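Local coordinates for CysQ, sulfite synthesis pathway protein (Bacteroides thetaiotaomicron VPI-5482, PDB 3B8B) that probably removes the 3'-phosphate of adenosine 3',5'-bisphosphate to give AMP and phosphate, as a magnesium-dependent member of the inositol monophosphatase superfamily, at residues F120-V133 and V136-E150. Numbering follows the deposited sequence. Where two conformers were deposited one is given.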
ATOM      1  N   PHE A 120      -0.835   9.132   5.414  1.00 18.72           N
ATOM      2  CA  PHE A 120      -0.966   7.750   5.911  1.00 18.58           C
ATOM      3  C   PHE A 120      -1.966   7.000   5.016  1.00 19.08           C
ATOM      4  O   PHE A 120      -2.743   7.611   4.274  1.00 19.07           O
ATOM      5  CB  PHE A 120      -1.390   7.737   7.373  1.00 19.06           C
ATOM      6  CG  PHE A 120      -2.614   8.585   7.665  1.00 18.47           C
ATOM      7  CD1 PHE A 120      -3.904   8.087   7.499  1.00 20.40           C
ATOM      8  CD2 PHE A 120      -2.456   9.909   8.080  1.00 20.70           C
ATOM      9  CE1 PHE A 120      -5.010   8.879   7.760  1.00 21.57           C
ATOM     10  CE2 PHE A 120      -3.558  10.688   8.347  1.00 20.45           C
ATOM     11  CZ  PHE A 120      -4.821  10.203   8.156  1.00 20.59           C
ATOM     12  N   THR A 121      -1.933   5.664   5.094  1.00 18.99           N
ATOM     13  CA  THR A 121      -2.673   4.831   4.161  1.00 19.39           C
ATOM     14  C   THR A 121      -3.247   3.585   4.849  1.00 18.99           C
ATOM     15  O   THR A 121      -2.754   3.128   5.890  1.00 18.96           O
ATOM     16  CB  THR A 121      -1.751   4.305   3.034  1.00 20.16           C
ATOM     17  OG1 THR A 121      -0.678   3.550   3.628  1.00 20.98           O
ATOM     18  CG2 THR A 121      -1.167   5.451   2.175  1.00 19.93           C
ATOM     19  N   VAL A 122      -4.282   3.047   4.223  1.00 17.75           N
ATOM     20  CA  VAL A 122      -4.795   1.708   4.505  1.00 17.72           C
ATOM     21  C   VAL A 122      -4.266   0.795   3.396  1.00 17.93           C
ATOM     22  O   VAL A 122      -4.310   1.178   2.211  1.00 18.18           O
ATOM     23  CB  VAL A 122      -6.337   1.695   4.488  1.00 18.01           C
ATOM     24  CG1 VAL A 122      -6.869   0.308   4.884  1.00 18.39           C
ATOM     25  CG2 VAL A 122      -6.931   2.784   5.420  1.00 18.58           C
ATOM     26  N   ASN A 123      -3.771  -0.394   3.768  1.00 18.66           N
ATOM     27  CA  ASN A 123      -3.109  -1.313   2.831  1.00 18.48           C
ATOM     28  C   ASN A 123      -3.696  -2.722   2.951  1.00 18.24           C
ATOM     29  O   ASN A 123      -3.646  -3.318   4.034  1.00 18.96           O
ATOM     30  CB  ASN A 123      -1.592  -1.390   3.061  1.00 18.67           C
ATOM     31  CG  ASN A 123      -0.930  -0.044   2.905  1.00 19.39           C
ATOM     32  OD1 ASN A 123      -0.403   0.256   1.851  1.00 20.23           O
ATOM     33  ND2 ASN A 123      -1.023   0.793   3.957  1.00 20.95           N
ATOM     34  N   ILE A 124      -4.282  -3.215   1.860  1.00 17.96           N
ATOM     35  CA  ILE A 124      -4.867  -4.583   1.800  1.00 18.22           C
ATOM     36  C   ILE A 124      -4.378  -5.301   0.537  1.00 18.13           C
ATOM     37  O   ILE A 124      -4.563  -4.798  -0.568  1.00 18.74           O
ATOM     38  CB  ILE A 124      -6.394  -4.550   1.834  1.00 18.35           C
ATOM     39  CG1 ILE A 124      -6.895  -3.916   3.143  1.00 19.03           C
ATOM     40  CG2 ILE A 124      -6.957  -5.995   1.704  1.00 18.62           C
ATOM     41  CD1 ILE A 124      -8.427  -3.712   3.136  1.00 20.30           C
ATOM     42  N   ALA A 125      -3.710  -6.442   0.715  1.00 18.38           N
ATOM     43  CA  ALA A 125      -3.246  -7.265  -0.380  1.00 17.80           C
ATOM     44  C   ALA A 125      -3.785  -8.681  -0.249  1.00 17.83           C
ATOM     45  O   ALA A 125      -3.856  -9.217   0.879  1.00 18.27           O
ATOM     46  CB  ALA A 125      -1.701  -7.335  -0.380  1.00 18.77           C
ATOM     47  N   LEU A 126      -4.079  -9.281  -1.392  1.00 18.40           N
ATOM     48  CA  LEU A 126      -4.271 -10.736  -1.481  1.00 18.86           C
ATOM     49  C   LEU A 126      -2.976 -11.285  -2.050  1.00 19.21           C
ATOM     50  O   LEU A 126      -2.522 -10.857  -3.129  1.00 20.13           O
ATOM     51  CB  LEU A 126      -5.449 -11.137  -2.376  1.00 18.66           C
ATOM     52  CG  LEU A 126      -5.862 -12.604  -2.227  1.00 20.23           C
ATOM     53  CD1 LEU A 126      -6.417 -12.874  -0.829  1.00 19.30           C
ATOM     54  CD2 LEU A 126      -6.855 -12.960  -3.331  1.00 20.96           C
ATOM     55  N   VAL A 127      -2.411 -12.226  -1.313  1.00 19.28           N
ATOM     56  CA  VAL A 127      -1.149 -12.900  -1.664  1.00 19.74           C
ATOM     57  C   VAL A 127      -1.457 -14.375  -1.971  1.00 20.06           C
ATOM     58  O   VAL A 127      -2.192 -15.027  -1.219  1.00 19.82           O
ATOM     59  CB  VAL A 127      -0.140 -12.767  -0.525  1.00 20.83           C
ATOM     60  CG1 VAL A 127       1.063 -13.714  -0.726  1.00 20.96           C
ATOM     61  CG2 VAL A 127       0.329 -11.290  -0.389  1.00 20.15           C
ATOM     62  N   GLN A 128      -0.938 -14.856  -3.099  1.00 20.08           N
ATOM     63  CA  GLN A 128      -1.107 -16.234  -3.487  0.50 20.66           C
ATOM     64  C   GLN A 128       0.238 -16.804  -3.890  1.00 19.91           C
ATOM     65  O   GLN A 128       0.952 -16.239  -4.723  1.00 19.68           O
ATOM     66  CB  GLN A 128      -2.107 -16.362  -4.627  0.50 20.83           C
ATOM     67  CG  GLN A 128      -2.571 -17.775  -4.863  0.50 22.75           C
ATOM     68  CD  GLN A 128      -3.883 -17.797  -5.609  0.50 23.16           C
ATOM     69  OE1 GLN A 128      -4.024 -17.162  -6.666  0.50 27.58           O
ATOM     70  NE2 GLN A 128      -4.869 -18.479  -5.045  0.50 28.02           N
ATOM     71  N   ASN A 129       0.593 -17.913  -3.255  1.00 20.45           N
ATOM     72  CA  ASN A 129       1.909 -18.540  -3.447  1.00 20.82           C
ATOM     73  C   ASN A 129       3.040 -17.503  -3.391  1.00 20.75           C
ATOM     74  O   ASN A 129       3.932 -17.441  -4.257  1.00 20.54           O
ATOM     75  CB  ASN A 129       1.916 -19.344  -4.735  1.00 21.76           C
ATOM     76  CG  ASN A 129       0.844 -20.413  -4.737  1.00 25.51           C
ATOM     77  OD1 ASN A 129       0.655 -21.115  -3.739  1.00 31.52           O
ATOM     78  ND2 ASN A 129       0.126 -20.533  -5.846  1.00 30.67           N
ATOM     79  N   ALA A 130       2.962 -16.669  -2.356  1.00 20.52           N
ATOM     80  CA  ALA A 130       4.007 -15.717  -1.976  1.00 20.29           C
ATOM     81  C   ALA A 130       4.093 -14.485  -2.868  1.00 19.92           C
ATOM     82  O   ALA A 130       5.001 -13.689  -2.710  1.00 20.55           O
ATOM     83  CB  ALA A 130       5.357 -16.388  -1.915  1.00 20.09           C
ATOM     84  N   VAL A 131       3.133 -14.335  -3.788  1.00 19.19           N
ATOM     85  CA  VAL A 131       3.090 -13.216  -4.719  1.00 19.66           C
ATOM     86  C   VAL A 131       1.827 -12.378  -4.441  1.00 20.14           C
ATOM     87  O   VAL A 131       0.748 -12.927  -4.360  1.00 18.67           O
ATOM     88  CB  VAL A 131       3.029 -13.728  -6.176  1.00 20.26           C
ATOM     89  CG1 VAL A 131       2.977 -12.554  -7.189  1.00 22.04           C
ATOM     90  CG2 VAL A 131       4.213 -14.681  -6.470  1.00 21.27           C
ATOM     91  N   PRO A 132       1.958 -11.049  -4.354  1.00 20.37           N
ATOM     92  CA  PRO A 132       0.771 -10.206  -4.214  1.00 19.84           C
ATOM     93  C   PRO A 132       0.046 -10.119  -5.547  1.00 20.52           C
ATOM     94  O   PRO A 132       0.595  -9.615  -6.530  1.00 21.26           O
ATOM     95  CB  PRO A 132       1.331  -8.835  -3.791  1.00 21.41           C
ATOM     96  CG  PRO A 132       2.744  -8.955  -3.821  1.00 23.90           C
ATOM     97  CD  PRO A 132       3.183 -10.252  -4.350  1.00 20.74           C
ATOM     98  N   VAL A 133      -1.186 -10.615  -5.565  1.00 19.45           N
ATOM     99  CA  VAL A 133      -1.993 -10.675  -6.788  1.00 19.76           C
ATOM    100  C   VAL A 133      -3.159  -9.679  -6.826  1.00 20.02           C
ATOM    101  O   VAL A 133      -3.769  -9.509  -7.865  1.00 20.63           O
ATOM    102  CB  VAL A 133      -2.531 -12.116  -7.050  1.00 19.65           C
ATOM    103  CG1 VAL A 133      -1.348 -13.085  -7.273  1.00 20.78           C
ATOM    104  CG2 VAL A 133      -3.424 -12.613  -5.904  1.00 19.61           C
ATOM    105  N   VAL A 136      -4.989  -2.984  -2.665  1.00 18.87           N
ATOM    106  CA  VAL A 136      -5.734  -1.756  -2.509  1.00 19.55           C
ATOM    107  C   VAL A 136      -4.982  -0.889  -1.524  1.00 19.60           C
ATOM    108  O   VAL A 136      -4.607  -1.349  -0.443  1.00 19.06           O
ATOM    109  CB  VAL A 136      -7.180  -2.010  -1.973  1.00 20.28           C
ATOM    110  CG1 VAL A 136      -7.927  -0.654  -1.870  1.00 20.65           C
ATOM    111  CG2 VAL A 136      -7.931  -2.971  -2.895  1.00 24.65           C
ATOM    112  N   ILE A 137      -4.766   0.368  -1.912  1.00 19.19           N
ATOM    113  CA  ILE A 137      -4.263   1.391  -0.997  1.00 18.82           C
ATOM    114  C   ILE A 137      -5.234   2.548  -1.003  1.00 18.52           C
ATOM    115  O   ILE A 137      -5.594   3.044  -2.083  1.00 19.28           O
ATOM    116  CB  ILE A 137      -2.876   1.879  -1.431  1.00 18.76           C
ATOM    117  CG1 ILE A 137      -1.882   0.737  -1.269  1.00 19.29           C
ATOM    118  CG2 ILE A 137      -2.424   3.152  -0.671  1.00 18.46           C
ATOM    119  CD1 ILE A 137      -0.461   1.064  -1.859  1.00 19.52           C
ATOM    120  N   TYR A 138      -5.676   2.946   0.184  1.00 17.92           N
ATOM    121  CA  TYR A 138      -6.551   4.104   0.329  1.00 18.18           C
ATOM    122  C   TYR A 138      -5.848   5.162   1.157  1.00 18.47           C
ATOM    123  O   TYR A 138      -5.264   4.854   2.204  1.00 20.15           O
ATOM    124  CB  TYR A 138      -7.889   3.729   0.970  1.00 18.63           C
ATOM    125  CG  TYR A 138      -8.896   4.870   0.979  1.00 18.00           C
ATOM    126  CD1 TYR A 138      -9.191   5.593  -0.190  1.00 18.76           C
ATOM    127  CD2 TYR A 138      -9.586   5.221   2.142  1.00 18.08           C
ATOM    128  CE1 TYR A 138     -10.114   6.619  -0.167  1.00 19.53           C
ATOM    129  CE2 TYR A 138     -10.490   6.247   2.152  1.00 19.15           C
ATOM    130  CZ  TYR A 138     -10.768   6.927   1.010  1.00 19.10           C
ATOM    131  OH  TYR A 138     -11.709   7.935   1.040  1.00 19.39           O
ATOM    132  N   VAL A 139      -5.868   6.398   0.654  1.00 18.84           N
ATOM    133  CA  VAL A 139      -5.247   7.550   1.300  1.00 18.94           C
ATOM    134  C   VAL A 139      -6.396   8.415   1.847  1.00 18.97           C
ATOM    135  O   VAL A 139      -6.993   9.210   1.111  1.00 18.75           O
ATOM    136  CB  VAL A 139      -4.405   8.386   0.306  1.00 19.37           C
ATOM    137  CG1 VAL A 139      -3.590   9.425   1.089  1.00 19.89           C
ATOM    138  CG2 VAL A 139      -3.488   7.475  -0.539  1.00 18.94           C
ATOM    139  N   PRO A 140      -6.793   8.176   3.111  1.00 19.31           N
ATOM    140  CA  PRO A 140      -8.057   8.786   3.559  1.00 19.30           C
ATOM    141  C   PRO A 140      -8.140  10.313   3.497  1.00 19.36           C
ATOM    142  O   PRO A 140      -9.190  10.865   3.138  1.00 20.13           O
ATOM    143  CB  PRO A 140      -8.206   8.268   4.995  1.00 19.81           C
ATOM    144  CG  PRO A 140      -7.438   7.010   5.033  1.00 20.03           C
ATOM    145  CD  PRO A 140      -6.240   7.266   4.142  1.00 20.27           C
ATOM    146  N   VAL A 141      -7.070  11.015   3.855  1.00 18.81           N
ATOM    147  CA  VAL A 141      -7.108  12.486   3.816  1.00 19.18           C
ATOM    148  C   VAL A 141      -7.367  13.036   2.403  1.00 19.56           C
ATOM    149  O   VAL A 141      -8.111  13.990   2.232  1.00 21.08           O
ATOM    150  CB  VAL A 141      -5.823  13.090   4.415  1.00 18.20           C
ATOM    151  CG1 VAL A 141      -5.800  14.632   4.201  1.00 18.45           C
ATOM    152  CG2 VAL A 141      -5.731  12.735   5.936  1.00 19.20           C
ATOM    153  N   LYS A 142      -6.759  12.395   1.417  1.00 20.12           N
ATOM    154  CA  LYS A 142      -6.811  12.817   0.022  1.00 21.89           C
ATOM    155  C   LYS A 142      -7.956  12.206  -0.789  1.00 22.02           C
ATOM    156  O   LYS A 142      -8.149  12.591  -1.951  1.00 22.25           O
ATOM    157  CB  LYS A 142      -5.491  12.449  -0.657  1.00 22.46           C
ATOM    158  CG  LYS A 142      -4.250  13.050  -0.034  1.00 25.43           C
ATOM    159  CD  LYS A 142      -3.068  12.846  -0.869  1.00 26.71           C
ATOM    160  CE  LYS A 142      -3.141  13.713  -2.093  1.00 31.67           C
ATOM    161  NZ  LYS A 142      -1.802  13.911  -2.604  1.00 37.15           N
ATOM    162  N   LYS A 143      -8.660  11.236  -0.188  1.00 21.57           N
ATOM    163  CA  LYS A 143      -9.745  10.479  -0.819  0.50 21.24           C
ATOM    164  C   LYS A 143      -9.271   9.883  -2.146  1.00 21.84           C
ATOM    165  O   LYS A 143      -9.975   9.916  -3.166  1.00 23.46           O
ATOM    166  CB  LYS A 143     -10.993  11.348  -0.971  0.50 20.98           C
ATOM    167  CG  LYS A 143     -11.581  11.749   0.368  0.50 17.88           C
ATOM    168  CD  LYS A 143     -10.916  12.983   0.967  0.50 17.52           C
ATOM    169  CE  LYS A 143     -11.376  13.239   2.422  0.50 18.86           C
ATOM    170  NZ  LYS A 143     -10.747  14.444   2.997  0.50 15.44           N
ATOM    171  N   GLU A 144      -8.058   9.331  -2.110  1.00 20.90           N
ATOM    172  CA  GLU A 144      -7.426   8.715  -3.280  0.50 21.31           C
ATOM    173  C   GLU A 144      -7.313   7.209  -3.049  1.00 20.79           C
ATOM    174  O   GLU A 144      -6.808   6.781  -2.013  1.00 20.36           O
ATOM    175  CB  GLU A 144      -6.068   9.403  -3.550  0.50 21.50           C
ATOM    176  CG  GLU A 144      -6.336  10.806  -4.185  0.50 21.81           C
ATOM    177  CD  GLU A 144      -5.160  11.585  -4.738  0.50 24.70           C
ATOM    178  OE1 GLU A 144      -4.007  11.167  -4.598  0.50 27.83           O
ATOM    179  OE2 GLU A 144      -5.445  12.657  -5.327  0.50 26.34           O
ATOM    180  N   LEU A 145      -7.808   6.428  -4.005  1.00 20.05           N
ATOM    181  CA  LEU A 145      -7.857   4.988  -3.914  1.00 20.39           C
ATOM    182  C   LEU A 145      -7.080   4.408  -5.087  1.00 20.35           C
ATOM    183  O   LEU A 145      -7.299   4.796  -6.212  1.00 21.61           O
ATOM    184  CB  LEU A 145      -9.327   4.533  -4.011  1.00 20.63           C
ATOM    185  CG  LEU A 145      -9.572   3.031  -4.008  1.00 21.42           C
ATOM    186  CD1 LEU A 145      -9.347   2.486  -2.592  1.00 22.02           C
ATOM    187  CD2 LEU A 145     -10.971   2.677  -4.559  1.00 21.03           C
ATOM    188  N   TYR A 146      -6.163   3.492  -4.806  1.00 20.29           N
ATOM    189  CA  TYR A 146      -5.436   2.771  -5.830  1.00 20.37           C
ATOM    190  C   TYR A 146      -5.815   1.315  -5.631  1.00 20.31           C
ATOM    191  O   TYR A 146      -5.861   0.824  -4.497  1.00 20.01           O
ATOM    192  CB  TYR A 146      -3.938   2.900  -5.638  1.00 20.61           C
ATOM    193  CG  TYR A 146      -3.394   4.310  -5.624  1.00 21.16           C
ATOM    194  CD1 TYR A 146      -3.326   5.043  -4.437  1.00 21.78           C
ATOM    195  CD2 TYR A 146      -2.897   4.884  -6.774  1.00 21.55           C
ATOM    196  CE1 TYR A 146      -2.822   6.321  -4.421  1.00 22.93           C
ATOM    197  CE2 TYR A 146      -2.380   6.166  -6.759  1.00 22.09           C
ATOM    198  CZ  TYR A 146      -2.323   6.861  -5.578  1.00 23.77           C
ATOM    199  OH  TYR A 146      -1.792   8.140  -5.559  1.00 26.24           O
ATOM    200  N   PHE A 147      -6.069   0.625  -6.727  1.00 19.62           N
ATOM    201  CA  PHE A 147      -6.369  -0.787  -6.639  1.00 19.94           C
ATOM    202  C   PHE A 147      -5.931  -1.524  -7.887  1.00 20.33           C
ATOM    203  O   PHE A 147      -5.784  -0.928  -8.959  1.00 21.12           O
ATOM    204  CB  PHE A 147      -7.835  -1.024  -6.349  1.00 19.99           C
ATOM    205  CG  PHE A 147      -8.771  -0.617  -7.451  1.00 20.55           C
ATOM    206  CD1 PHE A 147      -9.271   0.680  -7.520  1.00 20.55           C
ATOM    207  CD2 PHE A 147      -9.180  -1.534  -8.412  1.00 20.12           C
ATOM    208  CE1 PHE A 147     -10.169   1.046  -8.542  1.00 20.72           C
ATOM    209  CE2 PHE A 147     -10.080  -1.173  -9.407  1.00 21.89           C
ATOM    210  CZ  PHE A 147     -10.566   0.106  -9.472  1.00 19.93           C
ATOM    211  N   ALA A 148      -5.697  -2.820  -7.738  1.00 19.85           N
ATOM    212  CA  ALA A 148      -5.198  -3.631  -8.826  1.00 20.01           C
ATOM    213  C   ALA A 148      -5.545  -5.085  -8.636  1.00 20.71           C
ATOM    214  O   ALA A 148      -5.560  -5.584  -7.510  1.00 20.48           O
ATOM    215  CB  ALA A 148      -3.671  -3.478  -8.962  1.00 20.07           C
ATOM    216  N   VAL A 149      -5.783  -5.756  -9.761  1.00 21.42           N
ATOM    217  CA  VAL A 149      -5.980  -7.185  -9.802  1.00 22.51           C
ATOM    218  C   VAL A 149      -5.104  -7.728 -10.929  1.00 22.57           C
ATOM    219  O   VAL A 149      -5.197  -7.242 -12.062  1.00 21.38           O
ATOM    220  CB  VAL A 149      -7.444  -7.525 -10.069  1.00 23.52           C
ATOM    221  CG1 VAL A 149      -7.584  -9.036 -10.187  1.00 26.92           C
ATOM    222  CG2 VAL A 149      -8.315  -6.995  -8.950  1.00 25.55           C
ATOM    223  N   GLU A 150      -4.262  -8.702 -10.603  1.00 23.30           N
ATOM    224  CA  GLU A 150      -3.364  -9.304 -11.584  1.00 24.14           C
ATOM    225  C   GLU A 150      -4.196  -9.835 -12.746  1.00 23.78           C
ATOM    226  O   GLU A 150      -5.192 -10.517 -12.527  1.00 24.36           O
ATOM    227  CB  GLU A 150      -2.535 -10.426 -10.948  1.00 24.55           C
ATOM    228  CG  GLU A 150      -1.454 -10.998 -11.869  1.00 25.47           C
ATOM    229  CD  GLU A 150      -0.742 -12.179 -11.246  1.00 27.16           C
ATOM    230  OE1 GLU A 150      -1.204 -13.317 -11.515  1.00 34.97           O
ATOM    231  OE2 GLU A 150       0.237 -11.991 -10.505  1.00 30.17           O
TER
HETATM  232  O   HOH W   1      -4.306  10.027   4.408  1.00 16.06           O
HETATM  233  O   HOH W   2       0.794  -9.655  -9.221  1.00 23.45           O
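Two successive beta hairpins in the mixed sheet of this inositol monophosphatase fold meet here, the strand 131-139 being common to both. Strands 121-128 and 136-139 run antiparallel at 169°, and two hydrogen-bonded pairs define the register: Val122 N gives to Tyr138 O at 2.9 Å and Val136 N to Ile124 O at 2.8 Å, each bond returned by the partner residue. At the non-hydrogen-bonded pair between them, Asn123 OD1 lies 3.5 Å from Ile137 CG1, while ND2 donates to Thr121 OG1. OG1 also bonds to Ser223 OG and Ser224 OG, and Ser224 OG to OD1, so the amide is fixed in rotation beside Asp108, a predicted magnesium ligand. In the second hairpin, Glu150 N reaches Val133 O at 2.9 Å, and a water joins Pro132 O to Glu150 OE2. Just ahead of strand 121-128, a chi1 of 51° places Phe120 CG between the backbone N and carbonyl carbon, turning CE1 to 4.1 Å from Pro140 CG and CZ to 3.5 Å from Val141 CG2. Replacing the ring with an alanine here would probably leave Pro140 and Val141 facing a gap near Ile38 and Tyr42. Over the ring centre, 3.5 Å above its plane, sits the water that links Phe120 O to Val141 N.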